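PDB 3H7T: group 3 allergen SMIPP-S YvT004A06 from Sarcoptes scabiei type hominis, which has the fold of a trypsin-like serine protease but is an inactivated paralogue, so probably lacks the endopeptidase activity of the family, and binds zinc ions in the crystal. Local coordinates for residues F35-A40 / V197-Y202; T118-S123 / D188-N193. One frame throughout, in Å; residues are numbered along the deposited sequence.

Both contacts belong to a two-barrel trypsin fold, and neighbouring strands of one hairpin supply one side of each: 189-192 in contact 2, 195-200 in contact 1. Contact 1 is core, its centre about 3 Å from the centre of the chain, and joins different sheets: strand 35-38 of the N-terminal barrel meets V199 and A200 of strand 195-200, and methyl groups do the work without a hydrogen bond. Contact 2, mostly buried, lies within the C-terminal sheet, pairing strand 119-124 with strand 189-192 through backbone bonds, and runs out to partly exposed polar groups and a water. The hairpin couples them: V197 N and A200 N bond to A190 O and D188 O, while V197 packs on V120 and Q192.

Contact 1 (F35-A40 / V197-Y202); sequences FVITAA and VGVASY
V199 presents its two methyl groups to different parts of the segment 35-40. CG1, anti to the backbone N (chi1 177°), rests on the flat face of the peptide between T38 and A39: it lies 3.8 Å from T38 C and almost straight above that atom. CG2 turns instead to I37, whose side chain is extended, with CG1 anti to the backbone N (chi1 -175°). The methyl of V199 comes obliquely against the flank of the isoleucine tip, with V199 CG2 4.2 Å from I37 CD1. A few ångströms further along the chain the roles change. A39 directs its methyl at the second strand, and A39 CB reaches A200 O at 3.8 Å, a carbon-oxygen contact beside the nearest pair of CA atoms, A39 CA and S201 CA, 6.5 Å apart. T38 points the other way, into the N-terminal barrel, where it packs on V18 and I89 and its OG1 bonds to G27 O. Its side chain therefore belongs to one barrel while its peptide faces the other. On the outer side of that barrel I37 also meets I224 of helix 221-228. This is the interface between the two β-barrels of the chymotrypsin-like fold, the cleft region in which active relatives carry their catalytic groups. Q41, just beyond A40, occupies the place of the family's catalytic histidine, and its NE2 bonds to Y202 O, while S201 OG makes a weak bond to N85. With no hydrogen bond between 35-40 and 197-202, this part of the barrel interface rests on shape and dispersion: buried methyls against a peptide face, an aliphatic tip and a carbonyl oxygen.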
ATOM      1  N   PHE A  35      -7.227  -1.335 -13.288  1.00 28.32           N
ATOM      2  CA  PHE A  35      -6.111  -0.672 -12.600  1.00 26.97           C
ATOM      3  C   PHE A  35      -5.967  -1.007 -11.108  1.00 25.55           C
ATOM      4  O   PHE A  35      -6.942  -0.999 -10.348  1.00 23.27           O
ATOM      5  CB  PHE A  35      -6.190   0.845 -12.791  1.00 27.44           C
ATOM      6  CG  PHE A  35      -5.947   1.291 -14.210  1.00 31.00           C
ATOM      7  CD1 PHE A  35      -4.651   1.413 -14.705  1.00 33.03           C
ATOM      8  CD2 PHE A  35      -7.018   1.586 -15.051  1.00 29.25           C
ATOM      9  CE1 PHE A  35      -4.422   1.820 -16.023  1.00 34.54           C
ATOM     10  CE2 PHE A  35      -6.804   1.998 -16.368  1.00 31.34           C
ATOM     11  CZ  PHE A  35      -5.503   2.116 -16.856  1.00 35.41           C
ATOM     12  N   VAL A  36      -4.729  -1.280 -10.709  1.00 25.30           N
ATOM     13  CA  VAL A  36      -4.388  -1.536  -9.317  1.00 24.81           C
ATOM     14  C   VAL A  36      -3.278  -0.576  -8.891  1.00 25.00           C
ATOM     15  O   VAL A  36      -2.396  -0.264  -9.687  1.00 25.98           O
ATOM     16  CB  VAL A  36      -3.949  -3.013  -9.118  1.00 25.19           C
ATOM     17  CG1 VAL A  36      -3.118  -3.190  -7.839  1.00 26.62           C
ATOM     18  CG2 VAL A  36      -5.167  -3.930  -9.102  1.00 24.41           C
ATOM     19  N   ILE A  37      -3.336  -0.097  -7.648  1.00 23.95           N
ATOM     20  CA  ILE A  37      -2.275   0.753  -7.106  1.00 23.32           C
ATOM     21  C   ILE A  37      -1.504   0.034  -5.987  1.00 22.91           C
ATOM     22  O   ILE A  37      -2.099  -0.585  -5.109  1.00 21.98           O
ATOM     23  CB  ILE A  37      -2.800   2.136  -6.634  1.00 23.09           C
ATOM     24  CG1 ILE A  37      -1.640   3.037  -6.182  1.00 23.12           C
ATOM     25  CG2 ILE A  37      -3.882   1.992  -5.548  1.00 18.35           C
ATOM     26  CD1 ILE A  37      -2.007   4.511  -6.065  1.00 24.49           C
ATOM     27  N   THR A  38      -0.181   0.136  -6.048  1.00 23.47           N
ATOM     28  CA  THR A  38       0.718  -0.459  -5.059  1.00 24.43           C
ATOM     29  C   THR A  38       1.865   0.528  -4.792  1.00 24.39           C
ATOM     30  O   THR A  38       1.809   1.675  -5.252  1.00 24.34           O
ATOM     31  CB  THR A  38       1.214  -1.872  -5.536  1.00 24.56           C
ATOM     32  OG1 THR A  38       1.920  -2.528  -4.483  1.00 26.30           O
ATOM     33  CG2 THR A  38       2.118  -1.777  -6.777  1.00 26.62           C
ATOM     34  N   ALA A  39       2.877   0.112  -4.029  1.00 23.89           N
ATOM     35  CA  ALA A  39       4.053   0.953  -3.802  1.00 24.28           C
ATOM     36  C   ALA A  39       5.029   0.815  -4.959  1.00 24.19           C
ATOM     37  O   ALA A  39       5.165  -0.265  -5.527  1.00 24.70           O
ATOM     38  CB  ALA A  39       4.743   0.576  -2.496  1.00 23.52           C
ATOM     39  N   ALA A  40       5.721   1.902  -5.295  1.00 23.46           N
ATOM     40  CA  ALA A  40       6.747   1.863  -6.341  1.00 22.97           C
ATOM     41  C   ALA A  40       7.894   0.903  -6.021  1.00 22.73           C
ATOM     42  O   ALA A  40       8.356   0.187  -6.905  1.00 22.18           O
ATOM     43  CB  ALA A  40       7.276   3.244  -6.618  1.00 22.29           C
ATOM     44  N   VAL A 197      -6.965   6.457   1.340  1.00 20.78           N
ATOM     45  CA  VAL A 197      -6.211   7.663   1.743  1.00 20.57           C
ATOM     46  C   VAL A 197      -4.697   7.460   1.783  1.00 20.15           C
ATOM     47  O   VAL A 197      -3.930   8.432   1.748  1.00 19.21           O
ATOM     48  CB  VAL A 197      -6.717   8.266   3.080  1.00 20.96           C
ATOM     49  CG1 VAL A 197      -8.205   8.587   2.990  1.00 17.71           C
ATOM     50  CG2 VAL A 197      -6.450   7.337   4.255  1.00 20.93           C
ATOM     51  N   GLY A 198      -4.276   6.199   1.871  1.00 19.57           N
ATOM     52  CA  GLY A 198      -2.870   5.875   1.932  1.00 20.61           C
ATOM     53  C   GLY A 198      -2.489   4.583   1.239  1.00 20.58           C
ATOM     54  O   GLY A 198      -3.328   3.700   1.006  1.00 20.44           O
ATOM     55  N   VAL A 199      -1.216   4.497   0.882  1.00 20.68           N
ATOM     56  CA  VAL A 199      -0.625   3.264   0.369  1.00 20.00           C
ATOM     57  C   VAL A 199       0.644   3.003   1.162  1.00 19.78           C
ATOM     58  O   VAL A 199       1.575   3.811   1.126  1.00 20.45           O
ATOM     59  CB  VAL A 199      -0.302   3.352  -1.153  1.00 20.30           C
ATOM     60  CG1 VAL A 199       0.392   2.075  -1.630  1.00 17.73           C
ATOM     61  CG2 VAL A 199      -1.581   3.601  -1.978  1.00 21.65           C
ATOM     62  N   ALA A 200       0.698   1.862   1.857  1.00 19.43           N
ATOM     63  CA  ALA A 200       1.821   1.582   2.755  1.00 19.24           C
ATOM     64  C   ALA A 200       3.186   1.583   2.078  1.00 19.90           C
ATOM     65  O   ALA A 200       3.353   1.072   0.966  1.00 20.25           O
ATOM     66  CB  ALA A 200       1.604   0.257   3.512  1.00 19.10           C
ATOM     67  N   SER A 201       4.150   2.188   2.764  1.00 20.98           N
ATOM     68  CA  SER A 201       5.554   2.047   2.449  1.00 21.79           C
ATOM     69  C   SER A 201       6.178   1.093   3.443  1.00 22.03           C
ATOM     70  O   SER A 201       5.683   0.926   4.567  1.00 22.79           O
ATOM     71  CB  SER A 201       6.288   3.377   2.600  1.00 21.64           C
ATOM     72  OG  SER A 201       6.209   4.117   1.403  1.00 33.82           O
ATOM     73  N   TYR A 202       7.291   0.506   3.036  1.00 20.35           N
ATOM     74  CA  TYR A 202       8.125  -0.258   3.954  1.00 20.20           C
ATOM     75  C   TYR A 202       9.560   0.234   3.876  1.00 19.69           C
ATOM     76  O   TYR A 202      10.191   0.142   2.837  1.00 19.32           O
ATOM     77  CB  TYR A 202       8.053  -1.752   3.638  1.00 18.73           C
ATOM     78  CG  TYR A 202       8.893  -2.579   4.573  1.00 22.17           C
ATOM     79  CD1 TYR A 202       8.432  -2.905   5.852  1.00 18.81           C
ATOM     80  CD2 TYR A 202      10.157  -3.026   4.189  1.00 24.27           C
ATOM     81  CE1 TYR A 202       9.221  -3.658   6.731  1.00 20.38           C
ATOM     82  CE2 TYR A 202      10.943  -3.791   5.049  1.00 28.09           C
ATOM     83  CZ  TYR A 202      10.471  -4.100   6.311  1.00 24.28           C
ATOM     84  OH  TYR A 202      11.257  -4.853   7.151  1.00 26.05           O
TER

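Contact 2 (T118-S123 / D188-N193); sequences TSVLVS and DPAVQN
L121 and V191 face each other as an antiparallel hydrogen-bonded pair, the tight middle of the contact. L121 N donates to V191 O at 2.9 Å on a lone pair, nearly straight, and V191 N returns a 2.8 Å bond to L121 O. The next pair, V122 with A190, is non-hydrogen-bonded; there the chains close through a CA-H...O contact of 3.3 Å from V122 CA to P189 O. On this face V120 CG2 and V122 CG2 both come down on the A190 methyl from the side of the first strand, 4.1 Å and 3.9 Å from A190 CB, and F214 and F144 carry the packing onward. The two strands are neighbours in the C-terminal β-barrel of the chymotrypsin fold, where strand 189-192 leads away from the loop that in active trypsins holds the nucleophilic serine. At that end the fit is close but less comfortable: S123 N is buried without a partner, and S123 O faces the D188 carboxylate, acceptor to acceptor. D188 OD2 also lies close to D185 OD1, which could raise the proton affinity of either acid.

Toward the other end the strands give way to a looser, partly exposed polar cluster. The extended side chain of Q192 crosses that of T118 at about a right angle, and its NE2 gives two bonds. T118 OG1 stands between its backbone N and carbonyl carbon (chi1 72°), which turns it to Q192 NE2; this bond, 2.8 Å, is bent. The one to S119 O, 3.0 Å, is straighter (160°) but comes from above the carbonyl plane, 68° out of it. T118 OG1 also bonds to E115 O. Q192 OE1 bonds to Y112 OH and accepts from a water 3.1 Å away, which reaches T118 OG1 only weakly.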
ATOM      1  N   THR A 118      -6.984  10.413  14.263  1.00 26.85           N
ATOM      2  CA  THR A 118      -7.970   9.586  13.560  1.00 25.77           C
ATOM      3  C   THR A 118      -7.302   8.265  13.187  1.00 25.40           C
ATOM      4  O   THR A 118      -6.080   8.120  13.352  1.00 25.32           O
ATOM      5  CB  THR A 118      -8.578  10.278  12.321  1.00 25.55           C
ATOM      6  OG1 THR A 118      -7.608  10.356  11.271  1.00 22.79           O
ATOM      7  CG2 THR A 118      -9.082  11.679  12.677  1.00 27.25           C
ATOM      8  N   SER A 119      -8.100   7.314  12.710  1.00 24.63           N
ATOM      9  CA  SER A 119      -7.625   5.975  12.366  1.00 25.32           C
ATOM     10  C   SER A 119      -7.834   5.637  10.894  1.00 24.67           C
ATOM     11  O   SER A 119      -8.845   6.021  10.289  1.00 24.14           O
ATOM     12  CB  SER A 119      -8.335   4.919  13.211  1.00 25.86           C
ATOM     13  OG  SER A 119      -7.892   4.949  14.553  1.00 31.51           O
ATOM     14  N   VAL A 120      -6.867   4.912  10.334  1.00 22.32           N
ATOM     15  CA  VAL A 120      -6.975   4.360   8.991  1.00 20.91           C
ATOM     16  C   VAL A 120      -6.992   2.843   9.086  1.00 19.55           C
ATOM     17  O   VAL A 120      -6.254   2.236   9.887  1.00 17.92           O
ATOM     18  CB  VAL A 120      -5.830   4.830   8.024  1.00 20.98           C
ATOM     19  CG1 VAL A 120      -5.879   6.354   7.810  1.00 22.53           C
ATOM     20  CG2 VAL A 120      -4.450   4.397   8.532  1.00 19.17           C
ATOM     21  N   LEU A 121      -7.855   2.238   8.285  1.00 18.48           N
ATOM     22  CA  LEU A 121      -7.952   0.786   8.218  1.00 18.33           C
ATOM     23  C   LEU A 121      -6.947   0.259   7.192  1.00 17.22           C
ATOM     24  O   LEU A 121      -7.019   0.600   6.013  1.00 16.96           O
ATOM     25  CB  LEU A 121      -9.383   0.373   7.834  1.00 18.07           C
ATOM     26  CG  LEU A 121      -9.595  -1.123   7.574  1.00 17.17           C
ATOM     27  CD1 LEU A 121      -9.380  -1.925   8.865  1.00 20.20           C
ATOM     28  CD2 LEU A 121     -10.981  -1.388   6.994  1.00 19.10           C
ATOM     29  N   VAL A 122      -6.029  -0.582   7.651  1.00 17.72           N
ATOM     30  CA  VAL A 122      -4.946  -1.113   6.827  1.00 18.93           C
ATOM     31  C   VAL A 122      -5.060  -2.634   6.803  1.00 20.56           C
ATOM     32  O   VAL A 122      -5.409  -3.247   7.805  1.00 22.20           O
ATOM     33  CB  VAL A 122      -3.561  -0.706   7.401  1.00 18.78           C
ATOM     34  CG1 VAL A 122      -2.390  -1.313   6.589  1.00 19.68           C
ATOM     35  CG2 VAL A 122      -3.436   0.814   7.504  1.00 17.07           C
ATOM     36  N   SER A 123      -4.759  -3.237   5.659  1.00 20.38           N
ATOM     37  CA  SER A 123      -4.938  -4.674   5.490  1.00 21.02           C
ATOM     38  C   SER A 123      -3.913  -5.219   4.510  1.00 20.45           C
ATOM     39  O   SER A 123      -3.634  -4.600   3.476  1.00 20.90           O
ATOM     40  CB  SER A 123      -6.371  -4.979   5.023  1.00 21.98           C
ATOM     41  OG  SER A 123      -6.664  -4.288   3.827  1.00 24.96           O
ATOM     42  N   ASP A 188       0.090  -1.906   0.879  1.00 19.25           N
ATOM     43  CA  ASP A 188      -1.178  -2.162   1.574  1.00 19.27           C
ATOM     44  C   ASP A 188      -2.072  -0.923   1.522  1.00 18.65           C
ATOM     45  O   ASP A 188      -1.582   0.197   1.676  1.00 17.91           O
ATOM     46  CB  ASP A 188      -0.939  -2.510   3.039  1.00 19.50           C
ATOM     47  CG  ASP A 188      -0.518  -3.957   3.258  1.00 25.17           C
ATOM     48  OD1 ASP A 188      -0.252  -4.695   2.282  1.00 21.43           O
ATOM     49  OD2 ASP A 188      -0.453  -4.347   4.443  1.00 26.08           O
ATOM     50  N   PRO A 189      -3.384  -1.122   1.289  1.00 19.32           N
ATOM     51  CA  PRO A 189      -4.307   0.006   1.303  1.00 18.78           C
ATOM     52  C   PRO A 189      -4.523   0.547   2.714  1.00 19.61           C
ATOM     53  O   PRO A 189      -4.526  -0.214   3.692  1.00 18.79           O
ATOM     54  CB  PRO A 189      -5.609  -0.592   0.759  1.00 20.18           C
ATOM     55  CG  PRO A 189      -5.488  -2.094   1.034  1.00 21.70           C
ATOM     56  CD  PRO A 189      -4.033  -2.387   0.884  1.00 17.71           C
ATOM     57  N   ALA A 190      -4.680   1.863   2.817  1.00 17.94           N
ATOM     58  CA  ALA A 190      -5.059   2.482   4.080  1.00 17.43           C
ATOM     59  C   ALA A 190      -6.336   3.243   3.793  1.00 17.80           C
ATOM     60  O   ALA A 190      -6.350   4.115   2.928  1.00 16.56           O
ATOM     61  CB  ALA A 190      -3.969   3.414   4.587  1.00 15.84           C
ATOM     62  N   VAL A 191      -7.403   2.890   4.505  1.00 19.43           N
ATOM     63  CA  VAL A 191      -8.754   3.346   4.171  1.00 20.12           C
ATOM     64  C   VAL A 191      -9.364   4.235   5.247  1.00 22.02           C
ATOM     65  O   VAL A 191      -9.280   3.943   6.438  1.00 21.43           O
ATOM     66  CB  VAL A 191      -9.709   2.134   3.865  1.00 20.51           C
ATOM     67  CG1 VAL A 191     -11.126   2.609   3.547  1.00 19.93           C
ATOM     68  CG2 VAL A 191      -9.181   1.320   2.708  1.00 17.85           C
ATOM     69  N   GLN A 192      -9.996   5.325   4.814  1.00 24.80           N
ATOM     70  CA  GLN A 192     -10.708   6.198   5.726  1.00 26.82           C
ATOM     71  C   GLN A 192     -11.947   6.725   5.002  1.00 29.65           C
ATOM     72  O   GLN A 192     -11.852   7.245   3.881  1.00 29.70           O
ATOM     73  CB  GLN A 192      -9.795   7.334   6.183  1.00 27.05           C
ATOM     74  CG  GLN A 192     -10.053   7.813   7.590  1.00 28.54           C
ATOM     75  CD  GLN A 192      -9.111   8.926   7.998  1.00 28.84           C
ATOM     76  OE1 GLN A 192      -8.926   9.902   7.265  1.00 24.65           O
ATOM     77  NE2 GLN A 192      -8.505   8.786   9.174  1.00 24.49           N
ATOM     78  N   ASN A 193     -13.105   6.550   5.638  1.00 31.68           N
ATOM     79  CA  ASN A 193     -14.402   6.942   5.074  1.00 33.37           C
ATOM     80  C   ASN A 193     -14.617   6.411   3.657  1.00 33.64           C
ATOM     81  O   ASN A 193     -14.903   7.174   2.730  1.00 34.19           O
ATOM     82  CB  ASN A 193     -14.590   8.462   5.123  1.00 33.67           C
TER
HETATM   83  O   HOH W   1      -9.119  12.485   9.015  1.00 35.28           O